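PDB 5XHA: extracellular invertase from Aspergillus kawachii, which probably hydrolyses beta-fructosidic bonds, such as that of sucrose, as an invertase of glycoside hydrolase family 32. Local coordinates for residues 112-117 against 170-175; 316-321 against 344-349; 525-530 against 556-561. All blocks are in the same frame, centred on the assembly; numbering follows the deposited sequence.

Interaction 1. Residues 112-117 against 170-175; sequences TLLYTS and RDPYVF. With FRU (beta-D-fructofuranose), chain B; FRU (beta-D-fructofuranose), chain C.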
loop_
_atom_site.group_PDB
_atom_site.type_symbol
_atom_site.label_atom_id
_atom_site.label_comp_id
_atom_site.label_asym_id
_atom_site.label_seq_id
_atom_site.Cartn_x
_atom_site.Cartn_y
_atom_site.Cartn_z
ATOM N N THR A 112 13.369 16.346 -2.617
ATOM C CA THR A 112 12.314 15.370 -2.589
ATOM C C THR A 112 12.871 14.073 -2.053
ATOM O O THR A 112 13.759 13.456 -2.648
ATOM C CB THR A 112 11.718 15.200 -3.995
ATOM O OG1 THR A 112 11.121 16.445 -4.388
ATOM C CG2 THR A 112 10.645 14.112 -4.012
ATOM N N LEU A 113 12.350 13.675 -0.904
ATOM C CA LEU A 113 12.802 12.490 -0.172
ATOM C C LEU A 113 11.947 11.311 -0.554
ATOM O O LEU A 113 10.732 11.369 -0.422
ATOM C CB LEU A 113 12.667 12.727 1.336
ATOM C CG LEU A 113 12.898 11.533 2.260
ATOM C CD1 LEU A 113 14.351 11.138 2.259
ATOM C CD2 LEU A 113 12.467 11.865 3.671
ATOM N N LEU A 114 12.595 10.247 -1.025
ATOM C CA LEU A 114 11.977 8.949 -1.202
ATOM C C LEU A 114 12.518 8.047 -0.087
ATOM O O LEU A 114 13.732 7.863 0.044
ATOM C CB LEU A 114 12.318 8.373 -2.578
ATOM C CG LEU A 114 11.860 6.959 -2.916
ATOM C CD1 LEU A 114 10.358 6.840 -2.887
ATOM C CD2 LEU A 114 12.378 6.565 -4.294
ATOM N N TYR A 115 11.613 7.507 0.721
ATOM C CA TYR A 115 12.014 6.827 1.940
ATOM C C TYR A 115 11.129 5.646 2.244
ATOM O O TYR A 115 10.010 5.554 1.751
ATOM C CB TYR A 115 11.982 7.813 3.110
ATOM C CG TYR A 115 10.592 8.158 3.627
ATOM C CD1 TYR A 115 9.834 9.140 3.022
ATOM C CD2 TYR A 115 10.052 7.501 4.749
ATOM C CE1 TYR A 115 8.580 9.473 3.498
ATOM C CE2 TYR A 115 8.796 7.821 5.225
ATOM C CZ TYR A 115 8.068 8.805 4.602
ATOM O OH TYR A 115 6.823 9.135 5.072
ATOM N N THR A 116 11.635 4.757 3.090
ATOM C CA THR A 116 10.864 3.595 3.503
ATOM C C THR A 116 9.884 3.906 4.645
ATOM O O THR A 116 10.274 4.133 5.785
ATOM C CB THR A 116 11.766 2.430 3.905
ATOM O OG1 THR A 116 12.546 2.021 2.777
ATOM C CG2 THR A 116 10.926 1.256 4.366
ATOM N N SER A 117 8.604 3.895 4.298
ATOM C CA SER A 117 7.512 4.074 5.236
ATOM C C SER A 117 7.075 2.696 5.780
ATOM O O SER A 117 6.680 1.831 4.993
ATOM C CB SER A 117 6.349 4.760 4.529
ATOM O OG SER A 117 6.198 4.308 3.188
ATOM N N ARG A 170 13.750 -2.112 1.514
ATOM C CA ARG A 170 13.943 -0.791 2.098
ATOM C C ARG A 170 15.188 -0.053 1.632
ATOM O O ARG A 170 16.023 -0.609 0.907
ATOM C CB ARG A 170 13.991 -0.902 3.622
ATOM C CG ARG A 170 15.007 -1.881 4.168
ATOM C CD ARG A 170 15.075 -1.827 5.706
ATOM N NE ARG A 170 15.949 -2.872 6.246
ATOM C CZ ARG A 170 15.589 -4.126 6.523
ATOM N NH1 ARG A 170 14.334 -4.525 6.360
ATOM N NH2 ARG A 170 16.507 -5.001 6.979
ATOM N N ASP A 171 15.300 1.197 2.091
ATOM C CA ASP A 171 16.498 2.049 1.906
ATOM C C ASP A 171 16.680 2.478 0.458
ATOM O O ASP A 171 17.777 2.336 -0.109
ATOM C CB ASP A 171 17.776 1.371 2.413
ATOM C CG ASP A 171 17.629 0.790 3.808
ATOM O OD1 ASP A 171 16.764 1.277 4.580
ATOM O OD2 ASP A 171 18.380 -0.162 4.116
ATOM N N PRO A 172 15.618 3.043 -0.128
ATOM C CA PRO A 172 15.648 3.488 -1.524
ATOM C C PRO A 172 16.742 4.516 -1.729
ATOM O O PRO A 172 16.845 5.495 -0.963
ATOM C CB PRO A 172 14.257 4.106 -1.734
ATOM C CG PRO A 172 13.771 4.452 -0.350
ATOM C CD PRO A 172 14.343 3.394 0.537
ATOM N N TYR A 173 17.577 4.266 -2.731
ATOM C CA TYR A 173 18.752 5.080 -3.010
ATOM C C TYR A 173 18.643 5.617 -4.441
ATOM O O TYR A 173 18.793 4.867 -5.419
ATOM C CB TYR A 173 20.064 4.288 -2.808
ATOM C CG TYR A 173 21.273 5.190 -2.826
ATOM C CD1 TYR A 173 21.739 5.783 -1.659
ATOM C CD2 TYR A 173 21.910 5.500 -4.008
ATOM C CE1 TYR A 173 22.829 6.637 -1.669
ATOM C CE2 TYR A 173 23.002 6.367 -4.039
ATOM C CZ TYR A 173 23.459 6.929 -2.865
ATOM O OH TYR A 173 24.526 7.797 -2.901
ATOM N N VAL A 174 18.334 6.907 -4.547
ATOM C CA VAL A 174 18.156 7.551 -5.832
ATOM C C VAL A 174 19.523 7.948 -6.393
ATOM O O VAL A 174 20.410 8.406 -5.659
ATOM C CB VAL A 174 17.210 8.787 -5.765
ATOM C CG1 VAL A 174 15.837 8.400 -5.247
ATOM C CG2 VAL A 174 17.799 9.905 -4.930
ATOM N N PHE A 175 19.695 7.741 -7.694
ATOM C CA PHE A 175 20.943 8.094 -8.375
ATOM C C PHE A 175 20.745 8.226 -9.884
ATOM O O PHE A 175 19.828 7.637 -10.447
ATOM C CB PHE A 175 22.032 7.049 -8.089
ATOM C CG PHE A 175 21.784 5.700 -8.721
ATOM C CD1 PHE A 175 20.866 4.810 -8.168
ATOM C CD2 PHE A 175 22.493 5.302 -9.856
ATOM C CE1 PHE A 175 20.646 3.567 -8.737
ATOM C CE2 PHE A 175 22.261 4.060 -10.434
ATOM C CZ PHE A 175 21.344 3.191 -9.871
HETATM C C1 FRU B . 20.474 -0.807 8.807
HETATM C C2 FRU B . 18.936 -0.575 8.874
HETATM C C3 FRU B . 18.401 -0.054 7.527
HETATM C C4 FRU B . 17.109 0.638 7.963
HETATM C C5 FRU B . 17.466 1.217 9.326
HETATM C C6 FRU B . 16.337 1.109 10.351
HETATM O O1 FRU B . 21.117 -0.639 10.087
HETATM O O3 FRU B . 18.234 -1.076 6.536
HETATM O O4 FRU B . 16.680 1.676 7.081
HETATM O O5 FRU B . 18.624 0.499 9.788
HETATM O O6 FRU B . 16.807 1.442 11.672
HETATM C C1 FRU C . 18.707 -2.558 10.351
HETATM C C2 FRU C . 17.657 -3.432 11.072
HETATM C C3 FRU C . 17.583 -4.905 10.612
HETATM C C4 FRU C . 16.152 -5.295 10.960
HETATM C C5 FRU C . 15.392 -3.965 11.085
HETATM C C6 FRU C . 14.795 -3.742 12.474
HETATM O O1 FRU C . 18.186 -1.764 9.267
HETATM O O2 FRU C . 17.957 -3.412 12.478
HETATM O O3 FRU C . 18.515 -5.835 11.218
HETATM O O4 FRU C . 15.614 -6.174 9.974
HETATM O O5 FRU C . 16.333 -2.910 10.860
HETATM O O6 FRU C . 13.399 -3.561 12.323
#

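Interaction 2. Residues 316-321 against 344-349; sequences FSSYAA and SYVWLS. With NA (sodium ion), chain D; FRU (beta-D-fructofuranose), chain B.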
loop_
_atom_site.group_PDB
_atom_site.type_symbol
_atom_site.label_atom_id
_atom_site.label_comp_id
_atom_site.label_asym_id
_atom_site.label_seq_id
_atom_site.Cartn_x
_atom_site.Cartn_y
_atom_site.Cartn_z
ATOM N N PHE A 316 33.834 -3.930 13.412
ATOM C CA PHE A 316 32.683 -4.737 13.769
ATOM C C PHE A 316 31.428 -3.850 13.824
ATOM O O PHE A 316 30.384 -4.220 13.271
ATOM C CB PHE A 316 32.923 -5.443 15.119
ATOM C CG PHE A 316 31.804 -6.364 15.545
ATOM C CD1 PHE A 316 30.660 -5.856 16.181
ATOM C CD2 PHE A 316 31.901 -7.736 15.345
ATOM C CE1 PHE A 316 29.644 -6.699 16.579
ATOM C CE2 PHE A 316 30.879 -8.586 15.748
ATOM C CZ PHE A 316 29.752 -8.069 16.364
ATOM N N SER A 317 31.542 -2.683 14.471
ATOM C CA SER A 317 30.391 -1.789 14.677
ATOM C C SER A 317 30.146 -0.825 13.508
ATOM O O SER A 317 29.187 -0.061 13.533
ATOM C CB SER A 317 30.535 -1.008 15.998
ATOM O OG SER A 317 30.517 -1.877 17.131
ATOM N N SER A 318 30.998 -0.872 12.486
ATOM C CA SER A 318 30.825 -0.047 11.296
ATOM C C SER A 318 29.836 -0.687 10.336
ATOM O O SER A 318 29.922 -1.874 10.058
ATOM C CB SER A 318 32.158 0.149 10.585
ATOM O OG SER A 318 33.128 0.643 11.479
ATOM N N TYR A 319 28.901 0.111 9.832
ATOM C CA TYR A 319 27.807 -0.390 9.033
ATOM C C TYR A 319 27.066 0.748 8.316
ATOM O O TYR A 319 27.333 1.921 8.559
ATOM C CB TYR A 319 26.833 -1.156 9.953
ATOM C CG TYR A 319 25.933 -2.104 9.218
ATOM C CD1 TYR A 319 26.468 -3.095 8.410
ATOM C CD2 TYR A 319 24.537 -2.021 9.326
ATOM C CE1 TYR A 319 25.657 -3.972 7.733
ATOM C CE2 TYR A 319 23.713 -2.885 8.617
ATOM C CZ TYR A 319 24.287 -3.869 7.826
ATOM O OH TYR A 319 23.523 -4.772 7.113
ATOM N N ALA A 320 26.158 0.373 7.414
ATOM C CA ALA A 320 25.076 1.240 6.940
ATOM C C ALA A 320 25.493 2.552 6.315
ATOM O O ALA A 320 24.785 3.539 6.432
ATOM C CB ALA A 320 24.079 1.500 8.067
ATOM N N ALA A 321 26.600 2.558 5.592
ATOM C CA ALA A 321 27.121 3.799 5.049
ATOM C C ALA A 321 26.132 4.463 4.109
ATOM O O ALA A 321 25.469 3.788 3.304
ATOM C CB ALA A 321 28.432 3.556 4.330
ATOM N N SER A 344 31.144 9.633 1.544
ATOM C CA SER A 344 30.417 8.588 2.278
ATOM C C SER A 344 30.627 8.713 3.795
ATOM O O SER A 344 31.754 8.879 4.254
ATOM C CB SER A 344 30.859 7.213 1.807
ATOM O OG SER A 344 30.090 6.187 2.425
ATOM N N TYR A 345 29.530 8.652 4.550
ATOM C CA TYR A 345 29.555 8.611 6.013
ATOM C C TYR A 345 29.165 7.222 6.468
ATOM O O TYR A 345 28.053 6.765 6.205
ATOM C CB TYR A 345 28.572 9.608 6.633
ATOM C CG TYR A 345 28.899 11.075 6.458
ATOM C CD1 TYR A 345 28.526 11.754 5.309
ATOM C CD2 TYR A 345 29.546 11.793 7.459
ATOM C CE1 TYR A 345 28.797 13.103 5.155
ATOM C CE2 TYR A 345 29.840 13.133 7.306
ATOM C CZ TYR A 345 29.462 13.785 6.150
ATOM O OH TYR A 345 29.743 15.120 5.974
ATOM N N VAL A 346 30.083 6.555 7.149
ATOM C CA VAL A 346 29.824 5.264 7.751
ATOM C C VAL A 346 29.216 5.448 9.148
ATOM O O VAL A 346 29.564 6.373 9.867
ATOM C CB VAL A 346 31.130 4.448 7.842
ATOM C CG1 VAL A 346 30.897 3.104 8.516
ATOM C CG2 VAL A 346 31.727 4.235 6.455
ATOM N N TRP A 347 28.305 4.564 9.518
ATOM C CA TRP A 347 27.722 4.541 10.866
ATOM C C TRP A 347 28.608 3.702 11.766
ATOM O O TRP A 347 29.033 2.600 11.387
ATOM C CB TRP A 347 26.326 3.910 10.812
ATOM C CG TRP A 347 25.572 3.833 12.109
ATOM C CD1 TRP A 347 25.486 4.795 13.071
ATOM C CD2 TRP A 347 24.757 2.749 12.553
ATOM N NE1 TRP A 347 24.684 4.369 14.099
ATOM C CE2 TRP A 347 24.225 3.111 13.809
ATOM C CE3 TRP A 347 24.445 1.496 12.028
ATOM C CZ2 TRP A 347 23.382 2.270 14.536
ATOM C CZ3 TRP A 347 23.592 0.661 12.749
ATOM C CH2 TRP A 347 23.070 1.056 13.987
ATOM N N LEU A 348 28.913 4.231 12.944
ATOM C CA LEU A 348 29.526 3.446 13.995
ATOM C C LEU A 348 28.488 3.294 15.080
ATOM O O LEU A 348 28.277 4.213 15.876
ATOM C CB LEU A 348 30.781 4.124 14.532
ATOM C CG LEU A 348 31.606 3.306 15.536
ATOM C CD1 LEU A 348 32.214 2.099 14.843
ATOM C CD2 LEU A 348 32.713 4.155 16.138
ATOM N N SER A 349 27.816 2.144 15.086
ATOM C CA SER A 349 26.859 1.823 16.141
ATOM C C SER A 349 27.510 1.894 17.523
ATOM O O SER A 349 28.616 1.389 17.725
ATOM C CB SER A 349 26.286 0.419 15.946
ATOM O OG SER A 349 25.524 0.032 17.070
HETATM NA NA NA D . 30.919 -4.013 10.524
HETATM C C1 FRU B . 20.474 -0.807 8.807
HETATM C C2 FRU B . 18.936 -0.575 8.874
HETATM C C3 FRU B . 18.401 -0.054 7.527
HETATM C C4 FRU B . 17.109 0.638 7.963
HETATM C C5 FRU B . 17.466 1.217 9.326
HETATM C C6 FRU B . 16.337 1.109 10.351
HETATM O O1 FRU B . 21.117 -0.639 10.087
HETATM O O3 FRU B . 18.234 -1.076 6.536
HETATM O O4 FRU B . 16.680 1.676 7.081
HETATM O O5 FRU B . 18.624 0.499 9.788
HETATM O O6 FRU B . 16.807 1.442 11.672
HETATM O O HOH W 1 29.245 -0.744 19.204
HETATM O O HOH W 2 31.787 -6.194 10.578
HETATM O O HOH W 3 32.300 -4.107 8.579
#

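Interaction 3. Residues 525-530 against 556-561; sequences RLFDVL and NGRFAL. With FRU (beta-D-fructofuranose), chain E.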
loop_
_atom_site.group_PDB
_atom_site.type_symbol
_atom_site.label_atom_id
_atom_site.label_comp_id
_atom_site.label_asym_id
_atom_site.label_seq_id
_atom_site.Cartn_x
_atom_site.Cartn_y
_atom_site.Cartn_z
ATOM N N ARG A 525 46.795 -6.300 2.516
ATOM C CA ARG A 525 47.969 -6.851 1.830
ATOM C C ARG A 525 48.925 -5.734 1.508
ATOM O O ARG A 525 48.534 -4.738 0.907
ATOM C CB ARG A 525 47.580 -7.562 0.530
ATOM C CG ARG A 525 48.776 -7.994 -0.341
ATOM C CD ARG A 525 48.434 -9.195 -1.215
ATOM N NE ARG A 525 48.243 -10.390 -0.403
ATOM C CZ ARG A 525 47.740 -11.543 -0.846
ATOM N NH1 ARG A 525 47.376 -11.698 -2.114
ATOM N NH2 ARG A 525 47.607 -12.556 -0.009
ATOM N N LEU A 526 50.175 -5.887 1.929
ATOM C CA LEU A 526 51.258 -5.019 1.464
ATOM C C LEU A 526 51.959 -5.768 0.328
ATOM O O LEU A 526 52.511 -6.862 0.534
ATOM C CB LEU A 526 52.230 -4.713 2.602
ATOM C CG LEU A 526 51.607 -3.947 3.767
ATOM C CD1 LEU A 526 52.520 -3.997 4.978
ATOM C CD2 LEU A 526 51.292 -2.514 3.343
ATOM N N PHE A 527 51.904 -5.209 -0.874
ATOM C CA PHE A 527 52.418 -5.917 -2.051
ATOM C C PHE A 527 53.939 -5.828 -2.145
ATOM O O PHE A 527 54.584 -5.071 -1.404
ATOM C CB PHE A 527 51.784 -5.363 -3.321
ATOM C CG PHE A 527 50.298 -5.565 -3.383
ATOM C CD1 PHE A 527 49.763 -6.789 -3.794
ATOM C CD2 PHE A 527 49.430 -4.539 -3.019
ATOM C CE1 PHE A 527 48.388 -6.985 -3.839
ATOM C CE2 PHE A 527 48.058 -4.729 -3.062
ATOM C CZ PHE A 527 47.538 -5.943 -3.480
ATOM N N ASP A 528 54.512 -6.624 -3.043
ATOM C CA ASP A 528 55.913 -6.437 -3.425
ATOM C C ASP A 528 55.896 -5.403 -4.501
ATOM O O ASP A 528 55.128 -5.538 -5.449
ATOM C CB ASP A 528 56.527 -7.742 -3.913
ATOM C CG ASP A 528 56.547 -8.788 -2.838
ATOM O OD1 ASP A 528 56.983 -8.472 -1.711
ATOM O OD2 ASP A 528 56.102 -9.921 -3.104
ATOM N N VAL A 529 56.700 -4.358 -4.330
ATOM C CA VAL A 529 56.783 -3.252 -5.286
ATOM C C VAL A 529 58.227 -2.993 -5.750
ATOM O O VAL A 529 59.193 -3.288 -5.036
ATOM C CB VAL A 529 56.208 -1.933 -4.712
ATOM C CG1 VAL A 529 54.705 -2.056 -4.526
ATOM C CG2 VAL A 529 56.891 -1.540 -3.403
ATOM N N LEU A 530 58.340 -2.416 -6.942
ATOM C CA LEU A 530 59.618 -2.080 -7.563
ATOM C C LEU A 530 59.754 -0.564 -7.592
ATOM O O LEU A 530 58.917 0.130 -8.174
ATOM C CB LEU A 530 59.647 -2.617 -8.994
ATOM C CG LEU A 530 61.002 -3.056 -9.547
ATOM C CD1 LEU A 530 61.467 -4.326 -8.842
ATOM C CD2 LEU A 530 60.898 -3.279 -11.048
ATOM N N ASN A 556 47.249 3.373 3.574
ATOM C CA ASN A 556 47.611 3.181 2.167
ATOM C C ASN A 556 46.528 3.658 1.186
ATOM O O ASN A 556 46.454 3.182 0.047
ATOM C CB ASN A 556 47.971 1.695 1.894
ATOM C CG ASN A 556 49.302 1.265 2.517
ATOM O OD1 ASN A 556 50.206 0.757 1.831
ATOM N ND2 ASN A 556 49.415 1.421 3.812
ATOM N N GLY A 557 45.698 4.604 1.622
ATOM C CA GLY A 557 44.617 5.149 0.801
ATOM C C GLY A 557 43.529 4.163 0.422
ATOM O O GLY A 557 42.709 4.457 -0.440
ATOM N N ARG A 558 43.506 2.996 1.051
ATOM C CA ARG A 558 42.592 1.955 0.623
ATOM C C ARG A 558 42.065 1.102 1.766
ATOM O O ARG A 558 41.500 0.056 1.533
ATOM C CB ARG A 558 43.285 1.067 -0.416
ATOM C CG ARG A 558 44.439 0.234 0.119
ATOM C CD ARG A 558 45.151 -0.481 -1.017
ATOM N NE ARG A 558 46.068 -1.503 -0.512
ATOM C CZ ARG A 558 47.397 -1.468 -0.596
ATOM N NH1 ARG A 558 48.028 -0.457 -1.179
ATOM N NH2 ARG A 558 48.104 -2.465 -0.093
ATOM N N PHE A 559 42.213 1.559 2.996
ATOM C CA PHE A 559 41.852 0.731 4.127
ATOM C C PHE A 559 41.376 1.608 5.262
ATOM O O PHE A 559 41.962 2.648 5.518
ATOM C CB PHE A 559 43.062 -0.091 4.568
ATOM C CG PHE A 559 42.844 -0.880 5.819
ATOM C CD1 PHE A 559 43.058 -0.304 7.064
ATOM C CD2 PHE A 559 42.449 -2.203 5.756
ATOM C CE1 PHE A 559 42.865 -1.019 8.217
ATOM C CE2 PHE A 559 42.272 -2.932 6.909
ATOM C CZ PHE A 559 42.489 -2.342 8.143
ATOM N N ALA A 560 40.304 1.180 5.920
ATOM C CA ALA A 560 39.852 1.816 7.143
ATOM C C ALA A 560 39.257 0.802 8.104
ATOM O O ALA A 560 38.516 -0.091 7.699
ATOM C CB ALA A 560 38.843 2.913 6.845
ATOM N N LEU A 561 39.610 0.969 9.377
ATOM C CA LEU A 561 39.115 0.158 10.489
ATOM C C LEU A 561 38.822 1.083 11.670
ATOM O O LEU A 561 39.719 1.806 12.144
ATOM C CB LEU A 561 40.168 -0.870 10.890
ATOM C CG LEU A 561 39.957 -1.657 12.190
ATOM C CD1 LEU A 561 38.671 -2.456 12.141
ATOM C CD2 LEU A 561 41.135 -2.588 12.434
HETATM C C1 FRU E . 47.950 10.567 4.598
HETATM C C2 FRU E . 46.629 10.352 3.840
HETATM C C3 FRU E . 45.357 10.800 4.588
HETATM C C4 FRU E . 44.368 9.706 4.219
HETATM C C5 FRU E . 45.273 8.479 4.238
HETATM C C6 FRU E . 44.728 7.316 3.405
HETATM O O1 FRU E . 48.381 11.935 4.598
HETATM O O2 FRU E . 46.658 10.966 2.532
HETATM O O3 FRU E . 44.860 12.091 4.194
HETATM O O4 FRU E . 43.220 9.598 5.078
HETATM O O5 FRU E . 46.528 8.930 3.713
HETATM O O6 FRU E . 45.025 6.039 4.024
#

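Interaction 1. Residues 112-117 against 170-175
T116 and P172 mark the tight end of this contact, where strands 112-117 and 170-175 run nearly antiparallel (167°) in adjacent sheets. T116 holds OG1 beside its own backbone N (chi1 -62°), and from there OG1 accepts a hydrogen bond from D171 N at 3.0 Å with an N-H...O angle of 152°. The same oxygen sits 3.2 Å from P172 CD and is also hydrogen-bonded to Q136 OE1, a double role that suits a small hydroxyl residue. P172, lacking an N-H, offers a compact, rigid hydrocarbon ring: its CG presses on L114 O and Y115 CA, while its CB meets L114 CG at 3.9 Å. Toward V174 the contact loosens to a single methyl touch, CG1 against L114 CD2 at 4.0 Å. The polar ends of R170 and D171 face the bound sugar. The D171 side chain leaves the backbone pointing away from 112-117, and its OD1 and OD2 accept hydrogen bonds from O4 and O3 of the chain B fructose at 2.5 Å and 2.6 Å. R170 NE donates to that O3 in the guanidinium plane at 2.9 Å, while E134 and E248 form salt bridges with its other nitrogens. R170-D171-P172 is the RDP motif of family 32, here lining the fructose pocket of the beta-propeller.

Interaction 2. Residues 316-321 against 344-349
The antiparallel pairing of S318 and Y319 with L348 and W347 joins the first two strands of a blade in the five-bladed propeller, next to the fructose pocket. Y319 N donates to W347 O at 2.9 Å, in the carbonyl plane, and W347 N returns a bond to Y319 O with a C=O...N angle of 170°; together they make the hydrogen-bonded pair. Beyond the non-hydrogen-bonded pair S318-L348, S349 N reaches S317 O at 3.0 Å, and a water bridges S317 OG to S349 O. Short serines allow this close approach where the strands begin to part. At the other end, with A320 at positive phi (58°), 318-326 carries one residue more than its partner before A322 bonds to Y345, a bulge-like step; the small CB of A320 fits beside W347.

On the face of S318 and L348, V346 CG1 packs on S318 CB. L348 CD1 reaches back to S317 CB. On the other face W347, its CG anti to the backbone N (chi1 -179°), brings CE3 to A320 CB at 4.0 Å and to Y319 CB. The indole suits this place by giving carbon to the pocket while its NE1 bonds to I39 O. Y319 turns the edge of its ring to the sugar, CE2 lying 3.7 Å from O1 of the chain B fructose, and its OH is hydrogen-bonded to E248.

A sodium ion is bound where the loop enters the strand: it takes F316 O at 2.8 Å, S318 O at 2.4 Å and two waters, with G315 O and H287 O completing six ligands. The inner strand of a blade, paired with its neighbour, thus brings Y319 and W347 to the fructose pocket, as fits the five-bladed family 32 propeller.

Interaction 3. Residues 525-530 against 556-561
R558 carries this contact, sending its guanidinium group toward the backbone of R525 and the ring of F527. From a first torsion of 67° that sets CG between the backbone N and carbonyl carbon, the chain runs extended to NE, which gives arginine the length to cross between two loop segments whose backbones do not pair. NH2 lies only 2.5 Å from R525 O, and the bond is weak and strongly bent (122°), so its exact geometry is doubtful. F527 CE2 approaches one face of the guanidinium group, 3.7 Å from NH2, with ring and guanidinium planes 47° apart; this is an oblique meeting and not a flat stack. N556 CB covers the opposite face, 3.7 Å above the plane, so the group is held between the CE2 corner of F527 and the aliphatic CB of N556. L526 adds a lighter touch, its CD2 resting against the N556 side chain.

In the second shell E538 is central: its OE2 forms a salt bridge with R558 NH1 and its OE1 accepts a hydrogen bond from F527 N, so one carboxylate positions both partners and probably balances the charge of the arginine. F527 is itself held by R525 CG, 3.6 Å above its ring, and by W397, which it meets edge-to-face. R525 points its own guanidinium elsewhere, to E496 and E392.

N556 and G557 both have positive phi and make the turn between strands 550-555 and 559-564; glycine suits such a conformation, and G557 N donates to O6 of the chain E fructose at 2.9 Å. R558 and F559 then form a classic beta bulge. Outward, R558 rests on L379 and I381 of strand 366-385 and T413 of strand 408-418, while L526 packs on I537 of strand 534-547.

How the interactions relate
Along the chain the three contacts follow in series, none nesting in or crossing another. Interaction 1 comes first, closing a loop of 52 residues between neighbouring propeller sheets, those that include strands 112-118 and 166-176. Interaction 2 then closes a shorter excursion of 22 residues within a single later sheet, and together the two line one pocket, each touching the chain B fructose although their centres lie 18 Å apart. Interaction 3, in the C-terminal part of the chain, bridges 25 residues that are mostly strand. Its nearest atoms are about 5 Å from those of interaction 2, placing it by the junction of propeller and beta-sandwich, about 35 Å from interaction 1 between centres.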